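Local coordinates for protein lipase aflb (Neosartorya fumigata, PDB 6IDY) that probably hydrolyses ester bonds of lipids, as a calcium-containing fungal lipase with a central sheet of the alpha/beta-hydrolase type, at residues P79-M84 against C273-A278; G265-S270 against Q288-E293. One frame throughout, in Å; residues are numbered along the deposited sequence.

Interaction 1: P79-M84 against C273-A278; sequences PDFLKM and CPWLAA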
ATOM      1  N   PRO A  79      -5.989  17.937  -1.374  1.00 24.36           N
ATOM      2  CA  PRO A  79      -4.783  18.273  -2.156  1.00 24.19           C
ATOM      3  C   PRO A  79      -4.360  17.119  -3.071  1.00 26.88           C
ATOM      4  O   PRO A  79      -4.993  16.058  -3.060  1.00 24.55           O
ATOM      5  CB  PRO A  79      -3.736  18.496  -1.062  1.00 26.23           C
ATOM      6  CG  PRO A  79      -4.139  17.517   0.021  1.00 29.99           C
ATOM      7  CD  PRO A  79      -5.645  17.563   0.018  1.00 25.48           C
ATOM      8  N   ASP A  80      -3.288  17.311  -3.854  1.00 23.79           N
ATOM      9  CA  ASP A  80      -2.733  16.217  -4.647  1.00 23.38           C
ATOM     10  C   ASP A  80      -1.527  15.676  -3.859  1.00 25.99           C
ATOM     11  O   ASP A  80      -1.287  16.152  -2.742  1.00 26.42           O
ATOM     12  CB  ASP A  80      -2.379  16.658  -6.082  1.00 26.07           C
ATOM     13  CG  ASP A  80      -1.350  17.766  -6.248  1.00 34.48           C
ATOM     14  OD1 ASP A  80      -0.793  18.229  -5.225  1.00 34.70           O
ATOM     15  OD2 ASP A  80      -1.090  18.160  -7.402  1.00 41.52           O
ATOM     16  N   PHE A  81      -0.785  14.698  -4.406  1.00 21.54           N
ATOM     17  CA  PHE A  81       0.366  14.100  -3.733  1.00 21.22           C
ATOM     18  C   PHE A  81       1.430  15.121  -3.318  1.00 24.88           C
ATOM     19  O   PHE A  81       1.843  15.114  -2.156  1.00 24.23           O
ATOM     20  CB  PHE A  81       0.991  12.966  -4.574  1.00 22.75           C
ATOM     21  CG  PHE A  81       2.333  12.463  -4.072  1.00 23.93           C
ATOM     22  CD1 PHE A  81       2.430  11.768  -2.870  1.00 25.90           C
ATOM     23  CD2 PHE A  81       3.490  12.657  -4.818  1.00 25.39           C
ATOM     24  CE1 PHE A  81       3.663  11.289  -2.418  1.00 26.66           C
ATOM     25  CE2 PHE A  81       4.722  12.174  -4.367  1.00 27.40           C
ATOM     26  CZ  PHE A  81       4.800  11.499  -3.170  1.00 25.54           C
ATOM     27  N   LEU A  82       1.865  15.985  -4.263  1.00 21.86           N
ATOM     28  CA  LEU A  82       2.898  16.986  -4.016  1.00 23.88           C
ATOM     29  C   LEU A  82       2.488  18.020  -2.953  1.00 27.41           C
ATOM     30  O   LEU A  82       3.299  18.330  -2.076  1.00 26.85           O
ATOM     31  CB  LEU A  82       3.371  17.669  -5.324  1.00 24.98           C
ATOM     32  CG  LEU A  82       4.033  16.771  -6.392  1.00 30.16           C
ATOM     33  CD1 LEU A  82       4.309  17.560  -7.669  1.00 30.72           C
ATOM     34  CD2 LEU A  82       5.335  16.148  -5.886  1.00 32.71           C
ATOM     35  N   LYS A  83       1.227  18.511  -3.000  1.00 23.27           N
ATOM     36  CA  LYS A  83       0.734  19.474  -2.010  1.00 23.62           C
ATOM     37  C   LYS A  83       0.654  18.831  -0.637  1.00 26.93           C
ATOM     38  O   LYS A  83       1.133  19.422   0.328  1.00 27.22           O
ATOM     39  CB  LYS A  83      -0.616  20.099  -2.409  1.00 25.81           C
ATOM     40  CG  LYS A  83      -1.056  21.207  -1.449  1.00 35.73           C
ATOM     41  CD  LYS A  83      -2.369  21.853  -1.850  1.00 47.45           C
ATOM     42  CE  LYS A  83      -2.815  22.854  -0.810  1.00 56.64           C
ATOM     43  NZ  LYS A  83      -4.119  23.478  -1.156  1.00 63.16           N
ATOM     44  N   MET A  84       0.089  17.613  -0.555  1.00 23.70           N
ATOM     45  CA  MET A  84      -0.018  16.862   0.697  1.00 22.80           C
ATOM     46  C   MET A  84       1.373  16.691   1.341  1.00 27.04           C
ATOM     47  O   MET A  84       1.540  17.042   2.505  1.00 25.99           O
ATOM     48  CB  MET A  84      -0.698  15.498   0.464  1.00 23.86           C
ATOM     49  CG  MET A  84      -1.037  14.758   1.744  1.00 27.17           C
ATOM     50  SD  MET A  84      -2.366  15.526   2.683  1.00 31.27           S
ATOM     51  CE  MET A  84      -2.058  14.886   4.297  1.00 28.09           C
ATOM     52  N   CYS A 273       1.488  12.143 -15.176  1.00 19.63           N
ATOM     53  CA  CYS A 273       1.346  10.881 -14.461  1.00 19.87           C
ATOM     54  C   CYS A 273       0.713  11.011 -13.073  1.00 23.29           C
ATOM     55  O   CYS A 273       0.952  12.007 -12.393  1.00 21.80           O
ATOM     56  CB  CYS A 273       2.698  10.178 -14.371  1.00 19.84           C
ATOM     57  SG  CYS A 273       3.888  11.011 -13.287  1.00 23.58           S
ATOM     58  N   PRO A 274       0.048   9.943 -12.570  1.00 20.45           N
ATOM     59  CA  PRO A 274      -0.389   9.940 -11.158  1.00 20.68           C
ATOM     60  C   PRO A 274       0.818  10.134 -10.222  1.00 24.98           C
ATOM     61  O   PRO A 274       1.960   9.867 -10.626  1.00 23.81           O
ATOM     62  CB  PRO A 274      -0.947   8.529 -10.983  1.00 21.83           C
ATOM     63  CG  PRO A 274      -1.370   8.118 -12.360  1.00 25.90           C
ATOM     64  CD  PRO A 274      -0.307   8.675 -13.236  1.00 21.87           C
ATOM     65  N   TRP A 275       0.568  10.606  -8.983  1.00 22.87           N
ATOM     66  CA  TRP A 275       1.583  10.902  -7.959  1.00 23.55           C
ATOM     67  C   TRP A 275       2.431  12.126  -8.323  1.00 26.62           C
ATOM     68  O   TRP A 275       2.137  13.221  -7.859  1.00 26.59           O
ATOM     69  CB  TRP A 275       2.488   9.685  -7.637  1.00 23.04           C
ATOM     70  CG  TRP A 275       1.770   8.516  -7.036  1.00 24.60           C
ATOM     71  CD1 TRP A 275       0.976   7.615  -7.684  1.00 27.17           C
ATOM     72  CD2 TRP A 275       1.825   8.096  -5.667  1.00 24.93           C
ATOM     73  NE1 TRP A 275       0.523   6.665  -6.799  1.00 27.09           N
ATOM     74  CE2 TRP A 275       1.040   6.930  -5.555  1.00 28.66           C
ATOM     75  CE3 TRP A 275       2.472   8.590  -4.523  1.00 27.11           C
ATOM     76  CZ2 TRP A 275       0.839   6.280  -4.331  1.00 28.38           C
ATOM     77  CZ3 TRP A 275       2.299   7.924  -3.318  1.00 29.19           C
ATOM     78  CH2 TRP A 275       1.507   6.772  -3.234  1.00 29.28           C
ATOM     79  N   LEU A 276       3.477  11.935  -9.157  1.00 22.30           N
ATOM     80  CA  LEU A 276       4.449  12.962  -9.542  1.00 21.02           C
ATOM     81  C   LEU A 276       3.865  14.116 -10.366  1.00 25.37           C
ATOM     82  O   LEU A 276       4.373  15.233 -10.270  1.00 26.14           O
ATOM     83  CB  LEU A 276       5.653  12.319 -10.265  1.00 20.41           C
ATOM     84  CG  LEU A 276       6.894  13.208 -10.507  1.00 23.72           C
ATOM     85  CD1 LEU A 276       7.461  13.759  -9.198  1.00 23.30           C
ATOM     86  CD2 LEU A 276       7.960  12.459 -11.276  1.00 23.96           C
ATOM     87  N   ALA A 277       2.803  13.867 -11.155  1.00 21.93           N
ATOM     88  CA  ALA A 277       2.150  14.894 -11.985  1.00 22.43           C
ATOM     89  C   ALA A 277       3.143  15.560 -12.958  1.00 25.64           C
ATOM     90  O   ALA A 277       3.123  16.772 -13.166  1.00 24.87           O
ATOM     91  CB  ALA A 277       1.425  15.927 -11.117  1.00 23.25           C
ATOM     92  N   ALA A 278       3.995  14.736 -13.575  1.00 22.71           N
ATOM     93  CA  ALA A 278       5.015  15.181 -14.521  1.00 23.23           C
ATOM     94  C   ALA A 278       4.926  14.393 -15.841  1.00 25.06           C
ATOM     95  O   ALA A 278       4.080  13.502 -15.978  1.00 22.49           O
ATOM     96  CB  ALA A 278       6.393  15.010 -13.891  1.00 24.19           C
TER
HETATM   97  O   HOH W   1       0.939  15.557  -7.212  1.00 26.85           O
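One face of the Phe81 ring takes the edge of the Trp275 indole. Trp275 CE3 sits 3.5 Å above the plane of the Phe81 ring, displaced toward its rim on the CD1-CE1 side. Seen from the indole, Phe81 CZ lies in plane at the edge of the ring. The pair is a T-shaped (edge-to-face) stack, with the Phe81 ring and the six-membered ring of Trp275 tilted by 63° and their centroids 5.0 Å apart. Phe81 CG is anti to its backbone N (chi1 169°), and the ring is carried to the indole by that torsion. Trp275 CG is anti to its carbonyl carbon (chi1 -64°), which turns the indole, CE3 foremost, to the face of Phe81.

The backbone of Trp275 has positive phi and forms a classic gamma turn, closed by a weak 3.0 Å bond from Leu276 N to Pro274 O. The turn puts the Trp275 carbonyl in front of the helix start: Phe81 CD2 lies 3.4 Å from Trp275 O. A water completes the join. It donates to Trp275 O at 2.7 Å and accepts from Leu82 N at 3.1 Å, so it serves an amide of the first helical turn. Asp80 is the N-cap: its OD1 accepts from Lys83 N at 3.0 Å, met nearly along the C-O axis. Beside the water bridge, Leu82 lays its CD1 methyl against the carbonyl of Leu276, 3.5 Å from Leu276 O.

The contact joins the N-terminal end of helix 81-90 to the loop between strand 253-259 and helix 283-287. Ile320 packs against both Phe81 and Trp275. Helix 414-424 borders the site through Leu415 on Phe81 and Val422 on Leu276, while Leu285 of helix 283-287 touches Trp275 and Leu276.

Interaction 2: G265-S270 against Q288-E293; sequences GTVMRS and QGWNTE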
ATOM      1  N   GLY A 265      -7.022   2.279 -11.423  1.00 18.52           N
ATOM      2  CA  GLY A 265      -6.040   3.354 -11.441  1.00 18.35           C
ATOM      3  C   GLY A 265      -6.639   4.672 -10.984  1.00 22.23           C
ATOM      4  O   GLY A 265      -7.579   4.700 -10.182  1.00 20.27           O
ATOM      5  N   THR A 266      -6.128   5.776 -11.525  1.00 18.91           N
ATOM      6  CA  THR A 266      -6.578   7.111 -11.151  1.00 18.59           C
ATOM      7  C   THR A 266      -6.521   8.087 -12.308  1.00 22.23           C
ATOM      8  O   THR A 266      -5.706   7.935 -13.220  1.00 22.07           O
ATOM      9  CB  THR A 266      -5.809   7.616  -9.912  1.00 23.54           C
ATOM     10  OG1 THR A 266      -6.342   8.876  -9.515  1.00 21.63           O
ATOM     11  CG2 THR A 266      -4.310   7.739 -10.142  1.00 20.88           C
ATOM     12  N   VAL A 267      -7.375   9.099 -12.258  1.00 19.38           N
ATOM     13  CA  VAL A 267      -7.385  10.130 -13.295  1.00 19.95           C
ATOM     14  C   VAL A 267      -6.528  11.305 -12.895  1.00 22.21           C
ATOM     15  O   VAL A 267      -6.265  11.517 -11.705  1.00 20.22           O
ATOM     16  CB  VAL A 267      -8.802  10.607 -13.678  1.00 24.14           C
ATOM     17  CG1 VAL A 267      -9.593   9.487 -14.307  1.00 24.02           C
ATOM     18  CG2 VAL A 267      -9.542  11.213 -12.489  1.00 23.58           C
ATOM     19  N   MET A 268      -6.122  12.084 -13.901  1.00 19.14           N
ATOM     20  CA  MET A 268      -5.373  13.318 -13.725  1.00 19.06           C
ATOM     21  C   MET A 268      -6.007  14.340 -14.654  1.00 24.44           C
ATOM     22  O   MET A 268      -6.360  14.017 -15.794  1.00 23.99           O
ATOM     23  CB  MET A 268      -3.867  13.124 -14.024  1.00 21.02           C
ATOM     24  CG  MET A 268      -3.157  12.176 -13.054  1.00 23.29           C
ATOM     25  SD  MET A 268      -3.204  12.714 -11.320  1.00 26.31           S
ATOM     26  CE  MET A 268      -1.808  13.874 -11.294  1.00 23.07           C
ATOM     27  N   ARG A 269      -6.202  15.554 -14.145  1.00 22.15           N
ATOM     28  CA  ARG A 269      -6.791  16.662 -14.878  1.00 22.72           C
ATOM     29  C   ARG A 269      -5.901  17.043 -16.092  1.00 27.24           C
ATOM     30  O   ARG A 269      -6.420  17.261 -17.190  1.00 27.54           O
ATOM     31  CB  ARG A 269      -6.989  17.828 -13.905  1.00 22.94           C
ATOM     32  CG  ARG A 269      -7.357  19.152 -14.534  1.00 28.51           C
ATOM     33  CD  ARG A 269      -8.038  20.058 -13.538  1.00 26.99           C
ATOM     34  NE  ARG A 269      -7.316  20.146 -12.267  1.00 25.39           N
ATOM     35  CZ  ARG A 269      -6.359  21.027 -11.995  1.00 37.83           C
ATOM     36  NH1 ARG A 269      -5.983  21.915 -12.906  1.00 32.23           N
ATOM     37  NH2 ARG A 269      -5.779  21.033 -10.803  1.00 27.48           N
ATOM     38  N   SER A 270      -4.569  17.082 -15.892  1.00 23.09           N
ATOM     39  CA  SER A 270      -3.604  17.382 -16.953  1.00 22.58           C
ATOM     40  C   SER A 270      -2.999  16.079 -17.508  1.00 25.57           C
ATOM     41  O   SER A 270      -3.138  15.026 -16.886  1.00 23.88           O
ATOM     42  CB  SER A 270      -2.517  18.318 -16.434  1.00 24.04           C
ATOM     43  OG  SER A 270      -3.079  19.539 -15.986  1.00 25.87           O
ATOM     44  N   GLN A 288      -0.652   3.286 -13.605  1.00 18.12           N
ATOM     45  CA  GLN A 288      -1.766   3.525 -12.695  1.00 17.97           C
ATOM     46  C   GLN A 288      -2.737   4.611 -13.185  1.00 22.27           C
ATOM     47  O   GLN A 288      -3.627   5.024 -12.441  1.00 22.41           O
ATOM     48  CB  GLN A 288      -1.266   3.781 -11.269  1.00 19.04           C
ATOM     49  CG  GLN A 288      -0.777   2.474 -10.646  1.00 16.87           C
ATOM     50  CD  GLN A 288      -0.136   2.686  -9.314  1.00 24.99           C
ATOM     51  OE1 GLN A 288       1.053   3.005  -9.203  1.00 23.93           O
ATOM     52  NE2 GLN A 288      -0.914   2.514  -8.274  1.00 14.82           N
ATOM     53  N   GLY A 289      -2.600   5.013 -14.444  1.00 18.57           N
ATOM     54  CA  GLY A 289      -3.551   5.921 -15.073  1.00 19.04           C
ATOM     55  C   GLY A 289      -4.835   5.153 -15.349  1.00 23.13           C
ATOM     56  O   GLY A 289      -4.790   3.944 -15.584  1.00 22.27           O
ATOM     57  N   TRP A 290      -5.979   5.835 -15.299  1.00 20.65           N
ATOM     58  CA  TRP A 290      -7.309   5.248 -15.505  1.00 20.92           C
ATOM     59  C   TRP A 290      -7.472   4.449 -16.793  1.00 24.79           C
ATOM     60  O   TRP A 290      -8.067   3.375 -16.763  1.00 23.93           O
ATOM     61  CB  TRP A 290      -8.390   6.345 -15.461  1.00 19.28           C
ATOM     62  CG  TRP A 290      -9.791   5.820 -15.330  1.00 19.37           C
ATOM     63  CD1 TRP A 290     -10.657   5.525 -16.341  1.00 22.16           C
ATOM     64  CD2 TRP A 290     -10.479   5.514 -14.108  1.00 18.44           C
ATOM     65  NE1 TRP A 290     -11.853   5.082 -15.827  1.00 21.47           N
ATOM     66  CE2 TRP A 290     -11.770   5.055 -14.457  1.00 22.06           C
ATOM     67  CE3 TRP A 290     -10.144   5.617 -12.747  1.00 19.12           C
ATOM     68  CZ2 TRP A 290     -12.717   4.679 -13.497  1.00 21.00           C
ATOM     69  CZ3 TRP A 290     -11.085   5.245 -11.796  1.00 20.26           C
ATOM     70  CH2 TRP A 290     -12.361   4.798 -12.172  1.00 20.86           C
ATOM     71  N   ASN A 291      -6.992   4.993 -17.918  1.00 23.30           N
ATOM     72  CA  ASN A 291      -7.190   4.401 -19.239  1.00 24.26           C
ATOM     73  C   ASN A 291      -5.965   3.709 -19.842  1.00 26.54           C
ATOM     74  O   ASN A 291      -5.913   3.506 -21.062  1.00 26.37           O
ATOM     75  CB  ASN A 291      -7.742   5.459 -20.201  1.00 29.28           C
ATOM     76  CG  ASN A 291      -9.245   5.399 -20.263  1.00 69.52           C
ATOM     77  OD1 ASN A 291      -9.831   4.631 -21.039  1.00 68.78           O
ATOM     78  ND2 ASN A 291      -9.902   6.177 -19.418  1.00 60.22           N
ATOM     79  N   THR A 292      -5.024   3.280 -19.000  1.00 21.10           N
ATOM     80  CA  THR A 292      -3.820   2.629 -19.506  1.00 20.72           C
ATOM     81  C   THR A 292      -4.085   1.240 -20.046  1.00 23.76           C
ATOM     82  O   THR A 292      -5.101   0.624 -19.716  1.00 21.51           O
ATOM     83  CB  THR A 292      -2.725   2.602 -18.447  1.00 21.50           C
ATOM     84  OG1 THR A 292      -3.181   1.845 -17.321  1.00 19.45           O
ATOM     85  CG2 THR A 292      -2.277   4.003 -18.047  1.00 15.20           C
ATOM     86  N   GLU A 293      -3.152   0.745 -20.877  1.00 21.97           N
ATOM     87  CA  GLU A 293      -3.192  -0.609 -21.408  1.00 22.36           C
ATOM     88  C   GLU A 293      -3.045  -1.590 -20.250  1.00 24.56           C
ATOM     89  O   GLU A 293      -3.696  -2.624 -20.265  1.00 23.71           O
ATOM     90  CB  GLU A 293      -2.093  -0.831 -22.457  1.00 24.48           C
ATOM     91  CG  GLU A 293      -2.521  -0.412 -23.855  1.00 38.42           C
ATOM     92  CD  GLU A 293      -3.687  -1.195 -24.433  1.00 65.07           C
ATOM     93  OE1 GLU A 293      -3.603  -2.444 -24.492  1.00 63.98           O
ATOM     94  OE2 GLU A 293      -4.692  -0.556 -24.821  1.00 60.35           O
TER
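Two irregular segments meet here in a single isolated beta bridge, between Thr266 and Gly289, on loops that follow strand 253-259 of the alpha/beta-hydrolase-type sheet. Thr266 supplies both backbone groups, reaching the residues before and after Gly289 in the pattern of a parallel bridge. Its N donates to Gln288 O at 2.8 Å, nearly along the C=O axis. Its O accepts from Trp290 N at 3.0 Å, but that donor stands above the carbonyl plane, and the N-H...O angle is only 132°. A CA-H...O contact from Gly289 CA, 3.5 Å from Thr266 O, gives this oxygen a second partner. Gly265 has positive phi (69°) and no side chain, and its CA comes to 3.1 Å from Gln288 O. Beyond the bridge, Gly289 to Thr292 make a type I turn, and Thr292 is the N-cap of helix 293-299.

The CB of Thr266 points away from 288-293, yet its CG2 methyl lies 3.6 Å from Gln288 O. Its OG1, anti to the backbone N, is bound by Gln322 N. Both polar atoms of the Gln288 amide are bonded, OE1 to Thr169 OG1 and NE2 to Asp262 OD2. Gln234, in the turn between strand 227-232 and helix 235-245 where this fold carries its nucleophile elbow, also touches Gln288, so this side of the contact probably borders the active site.

Trp290 buries more surface in this contact than any other residue. Its CG is anti to the backbone N (chi1 -166°), and CE3 comes to 3.7 Å from Gly265 O. His264 stacks on the indole. Val267 lies along Trp290, and its CG1 methyl packs 3.6 Å from Trp290 CB.

Interactions 1 and 2 have centres about 13 Å apart and touch directly. Segments 265-270 and 273-278 belong to one loop, so a single excursion after strand 253-259 packs on helix 81-90 at one end and bridges to 288-293 at the other. Pro274 and Met268 join them: Pro274 CB lies 3.6 Å from Thr266 CG2, and Met268 CE 3.5 Å from Cys273 O. The Cys273-Cys281 disulfide ties this loop to itself ahead of helix 283-287. Thr169 meets both contacts, touching Trp275 and bonding Gln288. It lies in the loop after strand 161-166, where this fold usually forms part of the oxyanion hole, so both contacts probably lie near the active site. Neither contact includes a calcium ligand.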